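Local coordinates for CEP104 (Gallus gallus, PDB 5JO8), which probably binds tubulin or microtubules through this TOG domain, an all-helical module of a centriolar protein, at residues A190-V194 against Y229-D233; F219-L224 against A235-I239; I239-R244 against G273-I277. One frame throughout, in Å; residues are numbered along the deposited sequence. Where two conformers were deposited one is given.

Contact 1 of 3, residues A190-V194 against Y229-D233; sequences AMSRV and YEVRD
Val231 meets Ala190, Met191 and Val194 where helices 187-204 and 229-245 run side by side in the α-solenoid of the TOG domain. The two short segments are almost parallel, with 10° between their N-to-C directions and an axis separation of 9.2 Å. Helix 213-223 lies between them in sequence, so the pairing joins non-consecutive helices of the array. At the nearest backbone point the CA atoms of Met191 and Val231 are 5.4 Å apart.

The two methyls of Val231 turn to different neighbours. CG1 stands anti to the backbone N (chi1 180°) and comes to 4.1 Å from Val194 CG1, the two side chains crossing at about a right angle. CG2 turns to Met191, and Ala190 CB sits against both methyls, nearer CG2 at 3.9 Å. With an alanine here, both of these methyls are gone, which would probably open a gap between Ala190 and Val194 and leave Met191 freer to turn.

Met191 was modelled in two conformers, so its details are less certain. In the one described, the bent chain slides past Val231 and lays SD 3.6 Å from Val231 CG2. The sulfur also rests against the backbone near the start of helix 229-245, with SD 3.5 Å from Val231 N. Its CE reaches Glu230, 3.6 Å from CG, crossing that extended chain nearly perpendicularly. Thus the aliphatic part of an exposed acidic side chain lies along the border of the apolar patch.

Val194 also touches Phe219 and Ala223 of helix 213-223. The contacts among Ala190, Met191, Val194 and Val231 side chains are apolar. Cohesion here therefore rests on shape and dispersion, with the two branches of Val231 shared among three side chains.

Contact 2 of 3, residues F219-L224 against A235-I239; sequences FATGAL and ALRII
Ala220 and Ala235 mark the closest backbone approach of an antiparallel helical hairpin in the α-solenoid of the TOG domain, a fold of HEAT-like helical pairs. Helix 213-223 turns back into helix 229-245; the local segments lie at 148° with their axes 8.8 Å apart, and the Ala220 and Ala235 CA atoms approach to 4.9 Å.

Each alanine is a bump in the other helix's hollow. The CB of Ala235 enters a shallow pocket made by the carbonyl of Ala220, with O at 3.5 Å, the methyl of Ala223, at 3.7 Å from CB to CB, and the CD2 branch of Leu224. Conversely, Ala220 CB settles between Ile238 CG2 and Ile239, whose CG1 is 3.6 Å away. That CG1 lies anti to the carbonyl carbon (chi1 -66°), which carries it to Ala220 and CD1 on to Leu224.

Leu224 forks: CD1 meets Ile239 CD1 tip to tip at 3.8 Å, while CD2 touches Leu236 CD2 at 3.7 Å, the two side chains crossing at about a right angle. Leu236 and Ile239 also touch Leu270 of helix 265-276. At the other end, Ile238 CD1 comes to the edge of the Phe219 ring, near its plane, 4.4 Å from CE2.

Contact 3 of 3, residues I239-R244 against G273-I277; sequences IFGMYR and GFTKI
Tyr243 and Phe274 form an aromatic stacking contact between the C-terminal part of helix 229-245 and helix 265-276, the last modelled helix of the chain. The evidence is an offset stack: the ring centroids are 3.9 Å apart and the planes differ by only 11°. Phe274 CD1 sits 3.3 Å above the Tyr243 plane, over its centre, and Tyr243 CD1 occupies the matching place over Phe274. Phe274 CB adds a CH-pi contact on the same tyrosine face. With CG anti to the backbone N (chi1 177°), Tyr243 carries its ring toward the other helix.

Phe240 completes the cluster from a different direction. Its ring is almost perpendicular to that of Phe274, at 89°, in an oblique approach with CD1 3.7 Å from Phe274 CE1. Phe240 CE1 also lies 3.7 Å from Gly273 CA; a CB on that glycine would collide with the ring. Ile239 CG2 adds to the edge of Phe274, 3.9 Å from CZ.

Ile277 borders the outer side: its CD1 reaches Phe240 and Tyr243, and its CG1 lies over one face of the Arg244 guanidinium, 3.8 Å from NH2. Tyr243 and Phe274 both touch Leu251 of helix 247-253, so three helices meet here. Phe240, Tyr243 and Phe274 form an aromatic cluster between helices near the C-terminal end of the α-solenoid of this TOG domain.

All three contacts use helix 229-245, at successive levels from its N-terminal start to its C-terminal part. Contacts 1 and 2 interlock along the chain, their segments alternating, and their centres are about 9 Å apart; packing contacts join them, with Val194 CG1 3.7 Å from Phe219 CZ, so helices 187-204, 213-223 and 229-245 share packing where the two contacts meet. Contact 3 follows in series. Its centre is about 12 Å from that of contact 2, and Ile239 belongs to both, facing the hairpin partner with CG1 and CD1 and Phe274 with CG2. Contacts 1 and 3 do not touch: nearest atoms are about 6 Å apart and centres about 18 Å.

Contact 1 of 3, residues A190-V194 against Y229-D233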
ATOM      1  N   ALA A 190       7.564  10.442   2.249  1.00 21.31           N
ATOM      2  CA  ALA A 190       8.724  10.057   1.451  1.00 19.56           C
ATOM      3  C   ALA A 190       9.578   9.048   2.192  1.00 20.22           C
ATOM      4  O   ALA A 190      10.043   8.068   1.614  1.00 19.90           O
ATOM      5  CB  ALA A 190       9.558  11.286   1.117  1.00 19.37           C
ATOM      6  N   MET A 191       9.801   9.302   3.473  0.57 18.76           N
ATOM      7  CA  MET A 191      10.582   8.398   4.302  0.57 19.44           C
ATOM      8  C   MET A 191       9.959   7.012   4.352  0.57 18.67           C
ATOM      9  O   MET A 191      10.652   6.007   4.219  0.57 19.72           O
ATOM     10  CB  MET A 191      10.719   8.954   5.716  0.57 18.91           C
ATOM     11  CG  MET A 191      11.827   9.977   5.877  0.57 23.37           C
ATOM     12  SD  MET A 191      13.435   9.290   5.443  0.57 22.36           S
ATOM     13  CE  MET A 191      13.579   7.959   6.638  0.57 32.00           C
ATOM     14  N   SER A 192       8.646   6.959   4.552  1.00 19.17           N
ATOM     15  CA  SER A 192       7.944   5.688   4.598  1.00 17.22           C
ATOM     16  C   SER A 192       8.085   4.946   3.287  1.00 18.27           C
ATOM     17  O   SER A 192       8.268   3.733   3.272  1.00 19.88           O
ATOM     18  CB  SER A 192       6.464   5.912   4.885  1.00 20.64           C
ATOM     19  OG  SER A 192       6.263   6.326   6.229  1.00 19.11           O
ATOM     20  N   ARG A 193       8.024   5.689   2.192  1.00 18.27           N
ATOM     21  CA  ARG A 193       8.129   5.054   0.887  1.00 17.76           C
ATOM     22  C   ARG A 193       9.513   4.466   0.646  1.00 17.98           C
ATOM     23  O   ARG A 193       9.629   3.318   0.228  1.00 17.89           O
ATOM     24  CB  ARG A 193       7.745   6.003  -0.246  1.00 22.53           C
ATOM     25  CG  ARG A 193       7.600   5.275  -1.578  1.00 23.25           C
ATOM     26  CD  ARG A 193       6.131   5.116  -1.997  1.00 23.49           C
ATOM     27  NE  ARG A 193       5.676   6.326  -2.678  1.00 30.19           N
ATOM     28  CZ  ARG A 193       6.022   6.662  -3.916  1.00 36.36           C
ATOM     29  NH1 ARG A 193       6.826   5.878  -4.621  1.00 30.65           N
ATOM     30  NH2 ARG A 193       5.573   7.791  -4.447  1.00 39.49           N
ATOM     31  N   VAL A 194      10.578   5.223   0.917  1.00 18.36           N
ATOM     32  CA  VAL A 194      11.909   4.660   0.694  1.00 18.84           C
ATOM     33  C   VAL A 194      12.187   3.486   1.626  1.00 17.52           C
ATOM     34  O   VAL A 194      12.838   2.515   1.237  1.00 18.75           O
ATOM     35  CB  VAL A 194      13.024   5.720   0.725  1.00 15.83           C
ATOM     36  CG1 VAL A 194      12.885   6.641  -0.465  1.00 18.16           C
ATOM     37  CG2 VAL A 194      12.992   6.525   2.029  1.00 19.77           C
ATOM     38  N   TYR A 229      17.609  15.072   3.702  1.00 26.58           N
ATOM     39  CA  TYR A 229      18.765  14.184   3.796  1.00 27.64           C
ATOM     40  C   TYR A 229      18.398  12.741   4.136  1.00 24.57           C
ATOM     41  O   TYR A 229      18.906  11.807   3.525  1.00 25.04           O
ATOM     42  CB  TYR A 229      19.779  14.711   4.825  1.00 31.55           C
ATOM     43  CG  TYR A 229      20.868  13.706   5.163  1.00 29.13           C
ATOM     44  CD1 TYR A 229      22.000  13.587   4.372  1.00 42.13           C
ATOM     45  CD2 TYR A 229      20.748  12.868   6.260  1.00 36.54           C
ATOM     46  CE1 TYR A 229      22.994  12.666   4.673  1.00 55.73           C
ATOM     47  CE2 TYR A 229      21.732  11.941   6.566  1.00 53.85           C
ATOM     48  CZ  TYR A 229      22.850  11.844   5.772  1.00 54.60           C
ATOM     49  OH  TYR A 229      23.823  10.922   6.093  1.00 64.65           O
ATOM     50  N   GLU A 230      17.535  12.567   5.126  1.00 22.91           N
ATOM     51  CA  GLU A 230      17.206  11.235   5.614  1.00 24.38           C
ATOM     52  C   GLU A 230      16.574  10.380   4.496  1.00 24.13           C
ATOM     53  O   GLU A 230      16.813   9.176   4.414  1.00 24.61           O
ATOM     54  CB  GLU A 230      16.311  11.337   6.853  1.00 22.34           C
ATOM     55  CG  GLU A 230      16.240  10.082   7.681  1.00 42.34           C
ATOM     56  CD  GLU A 230      15.528  10.301   9.000  1.00 55.68           C
ATOM     57  OE1 GLU A 230      15.178  11.464   9.301  1.00 55.36           O
ATOM     58  OE2 GLU A 230      15.332   9.314   9.739  1.00 66.03           O
ATOM     59  N   VAL A 231      15.802  11.026   3.625  1.00 22.40           N
ATOM     60  CA  VAL A 231      15.231  10.361   2.449  1.00 19.76           C
ATOM     61  C   VAL A 231      16.321   9.937   1.461  1.00 22.73           C
ATOM     62  O   VAL A 231      16.358   8.787   1.005  1.00 20.72           O
ATOM     63  CB  VAL A 231      14.201  11.262   1.752  1.00 19.99           C
ATOM     64  CG1 VAL A 231      13.625  10.552   0.519  1.00 20.47           C
ATOM     65  CG2 VAL A 231      13.087  11.648   2.707  1.00 25.11           C
ATOM     66  N   ARG A 232      17.216  10.864   1.131  1.00 19.91           N
ATOM     67  CA  ARG A 232      18.307  10.555   0.222  1.00 19.56           C
ATOM     68  C   ARG A 232      19.177   9.435   0.769  1.00 19.20           C
ATOM     69  O   ARG A 232      19.681   8.610   0.013  1.00 21.78           O
ATOM     70  CB  ARG A 232      19.178  11.794  -0.043  1.00 21.33           C
ATOM     71  CG  ARG A 232      18.424  12.962  -0.659  1.00 23.36           C
ATOM     72  CD  ARG A 232      19.358  14.077  -1.112  1.00 25.36           C
ATOM     73  NE  ARG A 232      20.154  14.632  -0.018  1.00 24.45           N
ATOM     74  CZ  ARG A 232      19.772  15.642   0.760  1.00 31.88           C
ATOM     75  NH1 ARG A 232      20.580  16.084   1.716  1.00 37.91           N
ATOM     76  NH2 ARG A 232      18.591  16.218   0.584  1.00 29.28           N
ATOM     77  N   ASP A 233      19.362   9.416   2.085  1.00 20.35           N
ATOM     78  CA  ASP A 233      20.219   8.414   2.696  1.00 22.77           C
ATOM     79  C   ASP A 233      19.663   6.999   2.525  1.00 17.45           C
ATOM     80  O   ASP A 233      20.422   6.066   2.273  1.00 20.22           O
ATOM     81  CB  ASP A 233      20.470   8.738   4.169  1.00 23.48           C
ATOM     82  CG  ASP A 233      21.356   7.713   4.849  1.00 43.52           C
ATOM     83  OD1 ASP A 233      22.568   7.689   4.551  1.00 49.28           O
ATOM     84  OD2 ASP A 233      20.845   6.938   5.684  1.00 41.50           O
TER

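Contact 2 of 3, residues F219-L224 against A235-I239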
ATOM      1  N   PHE A 219      13.499   4.545  -9.297  1.00 18.63           N
ATOM      2  CA  PHE A 219      12.961   5.047  -8.035  1.00 18.95           C
ATOM      3  C   PHE A 219      14.036   5.664  -7.139  1.00 18.67           C
ATOM      4  O   PHE A 219      13.907   6.806  -6.692  1.00 19.49           O
ATOM      5  CB  PHE A 219      12.229   3.934  -7.279  1.00 18.55           C
ATOM      6  CG  PHE A 219      11.820   4.326  -5.888  1.00 20.50           C
ATOM      7  CD1 PHE A 219      10.698   5.111  -5.674  1.00 19.59           C
ATOM      8  CD2 PHE A 219      12.583   3.937  -4.784  1.00 21.75           C
ATOM      9  CE1 PHE A 219      10.325   5.488  -4.388  1.00 20.03           C
ATOM     10  CE2 PHE A 219      12.215   4.308  -3.498  1.00 21.83           C
ATOM     11  CZ  PHE A 219      11.085   5.079  -3.298  1.00 20.81           C
ATOM     12  N   ALA A 220      15.098   4.902  -6.885  1.00 18.50           N
ATOM     13  CA  ALA A 220      16.149   5.327  -5.960  1.00 18.47           C
ATOM     14  C   ALA A 220      16.868   6.576  -6.455  1.00 18.27           C
ATOM     15  O   ALA A 220      17.155   7.477  -5.664  1.00 18.74           O
ATOM     16  CB  ALA A 220      17.143   4.196  -5.734  1.00 21.84           C
ATOM     17  N   THR A 221      17.154   6.647  -7.753  1.00 19.44           N
ATOM     18  CA  THR A 221      17.870   7.813  -8.252  1.00 18.46           C
ATOM     19  C   THR A 221      16.950   9.034  -8.209  1.00 19.91           C
ATOM     20  O   THR A 221      17.401  10.157  -7.978  1.00 23.74           O
ATOM     21  CB  THR A 221      18.485   7.599  -9.660  1.00 24.00           C
ATOM     22  OG1 THR A 221      17.460   7.255 -10.595  1.00 23.64           O
ATOM     23  CG2 THR A 221      19.540   6.495  -9.632  1.00 23.71           C
ATOM     24  N   GLY A 222      15.654   8.810  -8.395  1.00 22.13           N
ATOM     25  CA  GLY A 222      14.688   9.873  -8.201  1.00 22.86           C
ATOM     26  C   GLY A 222      14.708  10.378  -6.768  1.00 22.42           C
ATOM     27  O   GLY A 222      14.706  11.586  -6.524  1.00 24.72           O
ATOM     28  N   ALA A 223      14.738   9.445  -5.819  1.00 21.93           N
ATOM     29  CA  ALA A 223      14.729   9.785  -4.399  1.00 20.88           C
ATOM     30  C   ALA A 223      15.992  10.538  -3.956  1.00 18.77           C
ATOM     31  O   ALA A 223      15.968  11.235  -2.945  1.00 20.82           O
ATOM     32  CB  ALA A 223      14.524   8.526  -3.544  1.00 22.69           C
ATOM     33  N   LEU A 224      17.082  10.392  -4.713  1.00 22.33           N
ATOM     34  CA  LEU A 224      18.330  11.096  -4.405  1.00 25.11           C
ATOM     35  C   LEU A 224      18.168  12.595  -4.584  1.00 24.68           C
ATOM     36  O   LEU A 224      18.980  13.376  -4.083  1.00 30.56           O
ATOM     37  CB  LEU A 224      19.469  10.609  -5.304  1.00 26.67           C
ATOM     38  CG  LEU A 224      20.023   9.200  -5.091  1.00 31.19           C
ATOM     39  CD1 LEU A 224      21.089   8.875  -6.129  1.00 27.61           C
ATOM     40  CD2 LEU A 224      20.574   9.063  -3.679  1.00 32.45           C
ATOM     41  N   ALA A 235      17.759   6.132   0.013  1.00 18.20           N
ATOM     42  CA  ALA A 235      17.958   5.897  -1.414  1.00 19.72           C
ATOM     43  C   ALA A 235      19.380   5.401  -1.699  1.00 18.67           C
ATOM     44  O   ALA A 235      19.576   4.465  -2.476  1.00 20.22           O
ATOM     45  CB  ALA A 235      17.632   7.153  -2.210  1.00 20.99           C
ATOM     46  N   LEU A 236      20.366   5.996  -1.024  1.00 20.61           N
ATOM     47  CA  LEU A 236      21.741   5.524  -1.143  1.00 19.72           C
ATOM     48  C   LEU A 236      21.889   4.078  -0.682  1.00 18.28           C
ATOM     49  O   LEU A 236      22.542   3.281  -1.343  1.00 22.74           O
ATOM     50  CB  LEU A 236      22.677   6.408  -0.331  1.00 23.68           C
ATOM     51  CG  LEU A 236      22.868   7.830  -0.830  1.00 22.89           C
ATOM     52  CD1 LEU A 236      23.552   8.631   0.264  1.00 26.57           C
ATOM     53  CD2 LEU A 236      23.700   7.821  -2.105  1.00 25.76           C
ATOM     54  N   ARG A 237      21.295   3.744   0.459  1.00 18.30           N
ATOM     55  CA  ARG A 237      21.346   2.372   0.963  1.00 21.05           C
ATOM     56  C   ARG A 237      20.772   1.377  -0.035  1.00 18.93           C
ATOM     57  O   ARG A 237      21.301   0.279  -0.213  1.00 24.17           O
ATOM     58  CB  ARG A 237      20.605   2.246   2.294  1.00 24.48           C
ATOM     59  CG  ARG A 237      21.251   3.029   3.420  1.00 23.24           C
ATOM     60  CD  ARG A 237      20.942   2.404   4.775  1.00 28.72           C
ATOM     61  NE  ARG A 237      19.511   2.309   5.055  1.00 30.59           N
ATOM     62  CZ  ARG A 237      18.810   3.230   5.713  1.00 41.28           C
ATOM     63  NH1 ARG A 237      19.406   4.331   6.153  1.00 35.14           N
ATOM     64  NH2 ARG A 237      17.512   3.053   5.931  1.00 32.65           N
ATOM     65  N   ILE A 238      19.692   1.771  -0.706  1.00 19.08           N
ATOM     66  CA  ILE A 238      19.061   0.913  -1.693  1.00 19.67           C
ATOM     67  C   ILE A 238      20.033   0.668  -2.842  1.00 18.54           C
ATOM     68  O   ILE A 238      20.229  -0.468  -3.277  1.00 20.38           O
ATOM     69  CB  ILE A 238      17.740   1.539  -2.167  1.00 18.88           C
ATOM     70  CG1 ILE A 238      16.659   1.410  -1.089  1.00 22.20           C
ATOM     71  CG2 ILE A 238      17.259   0.897  -3.468  1.00 21.37           C
ATOM     72  CD1 ILE A 238      15.455   2.299  -1.326  1.00 19.05           C
ATOM     73  N   ILE A 239      20.653   1.741  -3.311  1.00 18.44           N
ATOM     74  CA  ILE A 239      21.593   1.640  -4.416  1.00 19.13           C
ATOM     75  C   ILE A 239      22.819   0.804  -4.040  1.00 23.89           C
ATOM     76  O   ILE A 239      23.248  -0.052  -4.814  1.00 23.87           O
ATOM     77  CB  ILE A 239      21.966   3.023  -4.956  1.00 20.86           C
ATOM     78  CG1 ILE A 239      20.731   3.670  -5.588  1.00 21.46           C
ATOM     79  CG2 ILE A 239      23.094   2.912  -5.997  1.00 22.30           C
ATOM     80  CD1 ILE A 239      20.872   5.139  -5.827  1.00 21.05           C
TER

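Contact 3 of 3, residues I239-R244 against G273-I277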
ATOM      1  N   ILE A 239      20.653   1.741  -3.311  1.00 18.44           N
ATOM      2  CA  ILE A 239      21.593   1.640  -4.416  1.00 19.13           C
ATOM      3  C   ILE A 239      22.819   0.804  -4.040  1.00 23.89           C
ATOM      4  O   ILE A 239      23.248  -0.052  -4.814  1.00 23.87           O
ATOM      5  CB  ILE A 239      21.966   3.023  -4.956  1.00 20.86           C
ATOM      6  CG1 ILE A 239      20.731   3.670  -5.588  1.00 21.46           C
ATOM      7  CG2 ILE A 239      23.094   2.912  -5.997  1.00 22.30           C
ATOM      8  CD1 ILE A 239      20.872   5.139  -5.827  1.00 21.05           C
ATOM      9  N   PHE A 240      23.370   1.037  -2.850  1.00 20.69           N
ATOM     10  CA  PHE A 240      24.525   0.268  -2.395  1.00 22.10           C
ATOM     11  C   PHE A 240      24.179  -1.213  -2.302  1.00 23.46           C
ATOM     12  O   PHE A 240      24.979  -2.072  -2.657  1.00 26.08           O
ATOM     13  CB  PHE A 240      25.012   0.769  -1.032  1.00 20.19           C
ATOM     14  CG  PHE A 240      25.776   2.061  -1.090  1.00 21.22           C
ATOM     15  CD1 PHE A 240      26.724   2.284  -2.079  1.00 21.68           C
ATOM     16  CD2 PHE A 240      25.560   3.051  -0.148  1.00 25.77           C
ATOM     17  CE1 PHE A 240      27.441   3.477  -2.123  1.00 27.06           C
ATOM     18  CE2 PHE A 240      26.271   4.243  -0.184  1.00 25.37           C
ATOM     19  CZ  PHE A 240      27.209   4.458  -1.177  1.00 27.24           C
ATOM     20  N   GLY A 241      22.978  -1.507  -1.821  1.00 22.35           N
ATOM     21  CA  GLY A 241      22.507  -2.878  -1.757  1.00 24.50           C
ATOM     22  C   GLY A 241      22.494  -3.536  -3.125  1.00 30.44           C
ATOM     23  O   GLY A 241      22.972  -4.660  -3.301  1.00 30.76           O
ATOM     24  N   MET A 242      21.954  -2.819  -4.103  1.00 24.60           N
ATOM     25  CA  MET A 242      21.876  -3.310  -5.472  1.00 28.23           C
ATOM     26  C   MET A 242      23.263  -3.477  -6.079  1.00 30.22           C
ATOM     27  O   MET A 242      23.519  -4.444  -6.798  1.00 31.82           O
ATOM     28  CB  MET A 242      21.066  -2.345  -6.339  1.00 30.15           C
ATOM     29  CG  MET A 242      19.654  -2.115  -5.858  1.00 30.04           C
ATOM     30  SD  MET A 242      18.454  -3.020  -6.835  1.00 44.67           S
ATOM     31  CE  MET A 242      18.738  -4.683  -6.257  1.00 29.94           C
ATOM     32  N   TYR A 243      24.143  -2.522  -5.792  1.00 29.94           N
ATOM     33  CA  TYR A 243      25.488  -2.503  -6.358  1.00 27.12           C
ATOM     34  C   TYR A 243      26.275  -3.758  -6.007  1.00 31.08           C
ATOM     35  O   TYR A 243      27.069  -4.252  -6.812  1.00 31.59           O
ATOM     36  CB  TYR A 243      26.248  -1.274  -5.857  1.00 26.24           C
ATOM     37  CG  TYR A 243      27.681  -1.201  -6.335  1.00 25.86           C
ATOM     38  CD1 TYR A 243      27.982  -0.736  -7.610  1.00 30.70           C
ATOM     39  CD2 TYR A 243      28.731  -1.589  -5.512  1.00 24.61           C
ATOM     40  CE1 TYR A 243      29.293  -0.660  -8.053  1.00 28.53           C
ATOM     41  CE2 TYR A 243      30.044  -1.522  -5.948  1.00 26.74           C
ATOM     42  CZ  TYR A 243      30.317  -1.056  -7.219  1.00 32.05           C
ATOM     43  OH  TYR A 243      31.619  -0.984  -7.660  1.00 28.36           O
ATOM     44  N   ARG A 244      26.060  -4.263  -4.797  1.00 32.85           N
ATOM     45  CA  ARG A 244      26.755  -5.457  -4.334  1.00 41.22           C
ATOM     46  C   ARG A 244      26.432  -6.657  -5.217  1.00 37.23           C
ATOM     47  O   ARG A 244      27.279  -7.522  -5.435  1.00 41.10           O
ATOM     48  CB  ARG A 244      26.390  -5.756  -2.878  1.00 35.09           C
ATOM     49  CG  ARG A 244      26.791  -4.666  -1.907  1.00 37.06           C
ATOM     50  CD  ARG A 244      26.381  -5.005  -0.476  1.00 34.96           C
ATOM     51  NE  ARG A 244      26.799  -3.960   0.454  1.00 37.34           N
ATOM     52  CZ  ARG A 244      27.980  -3.930   1.059  1.00 37.38           C
ATOM     53  NH1 ARG A 244      28.867  -4.890   0.832  1.00 46.02           N
ATOM     54  NH2 ARG A 244      28.275  -2.937   1.888  1.00 49.20           N
ATOM     55  N   GLY A 273      31.740   4.976  -1.948  1.00 28.56           N
ATOM     56  CA  GLY A 273      31.091   3.830  -1.345  1.00 27.36           C
ATOM     57  C   GLY A 273      31.238   2.601  -2.212  1.00 23.67           C
ATOM     58  O   GLY A 273      31.509   1.515  -1.710  1.00 27.25           O
ATOM     59  N   PHE A 274      31.049   2.767  -3.525  1.00 22.75           N
ATOM     60  CA  PHE A 274      31.239   1.664  -4.449  1.00 22.00           C
ATOM     61  C   PHE A 274      32.665   1.111  -4.343  1.00 21.75           C
ATOM     62  O   PHE A 274      32.878  -0.103  -4.304  1.00 28.21           O
ATOM     63  CB  PHE A 274      30.982   2.111  -5.893  1.00 24.63           C
ATOM     64  CG  PHE A 274      29.532   2.382  -6.226  1.00 25.79           C
ATOM     65  CD1 PHE A 274      28.493   1.921  -5.420  1.00 23.51           C
ATOM     66  CD2 PHE A 274      29.215   3.093  -7.372  1.00 27.31           C
ATOM     67  CE1 PHE A 274      27.166   2.182  -5.758  1.00 24.40           C
ATOM     68  CE2 PHE A 274      27.901   3.351  -7.715  1.00 23.94           C
ATOM     69  CZ  PHE A 274      26.875   2.896  -6.910  1.00 26.25           C
ATOM     70  N   THR A 275      33.635   2.014  -4.326  1.00 27.55           N
ATOM     71  CA  THR A 275      35.034   1.616  -4.241  1.00 29.18           C
ATOM     72  C   THR A 275      35.337   0.948  -2.892  1.00 36.59           C
ATOM     73  O   THR A 275      36.153   0.032  -2.824  1.00 32.10           O
ATOM     74  CB  THR A 275      35.958   2.809  -4.509  1.00 27.10           C
ATOM     75  OG1 THR A 275      35.728   3.290  -5.841  1.00 30.36           O
ATOM     76  CG2 THR A 275      37.434   2.409  -4.372  1.00 31.00           C
ATOM     77  N   LYS A 276      34.654   1.384  -1.834  1.00 32.23           N
ATOM     78  CA  LYS A 276      34.748   0.712  -0.533  1.00 35.14           C
ATOM     79  C   LYS A 276      34.213  -0.719  -0.600  1.00 41.63           C
ATOM     80  O   LYS A 276      34.781  -1.629   0.003  1.00 36.39           O
ATOM     81  CB  LYS A 276      34.006   1.504   0.545  1.00 44.97           C
ATOM     82  CG  LYS A 276      34.680   2.811   0.912  1.00 43.10           C
ATOM     83  CD  LYS A 276      33.900   3.582   1.962  1.00 56.61           C
ATOM     84  CE  LYS A 276      34.658   4.834   2.383  1.00 65.59           C
ATOM     85  NZ  LYS A 276      34.010   5.529   3.532  1.00 79.01           N
ATOM     86  N   ILE A 277      33.116  -0.908  -1.331  1.00 28.38           N
ATOM     87  CA  ILE A 277      32.530  -2.225  -1.529  1.00 27.85           C
ATOM     88  C   ILE A 277      33.432  -3.098  -2.401  1.00 40.14           C
ATOM     89  O   ILE A 277      33.529  -4.311  -2.198  1.00 38.64           O
ATOM     90  CB  ILE A 277      31.087  -2.109  -2.097  1.00 28.47           C
ATOM     91  CG1 ILE A 277      30.176  -1.417  -1.076  1.00 28.50           C
ATOM     92  CG2 ILE A 277      30.542  -3.474  -2.488  1.00 34.20           C
ATOM     93  CD1 ILE A 277      28.829  -0.973  -1.637  1.00 27.23           C
TER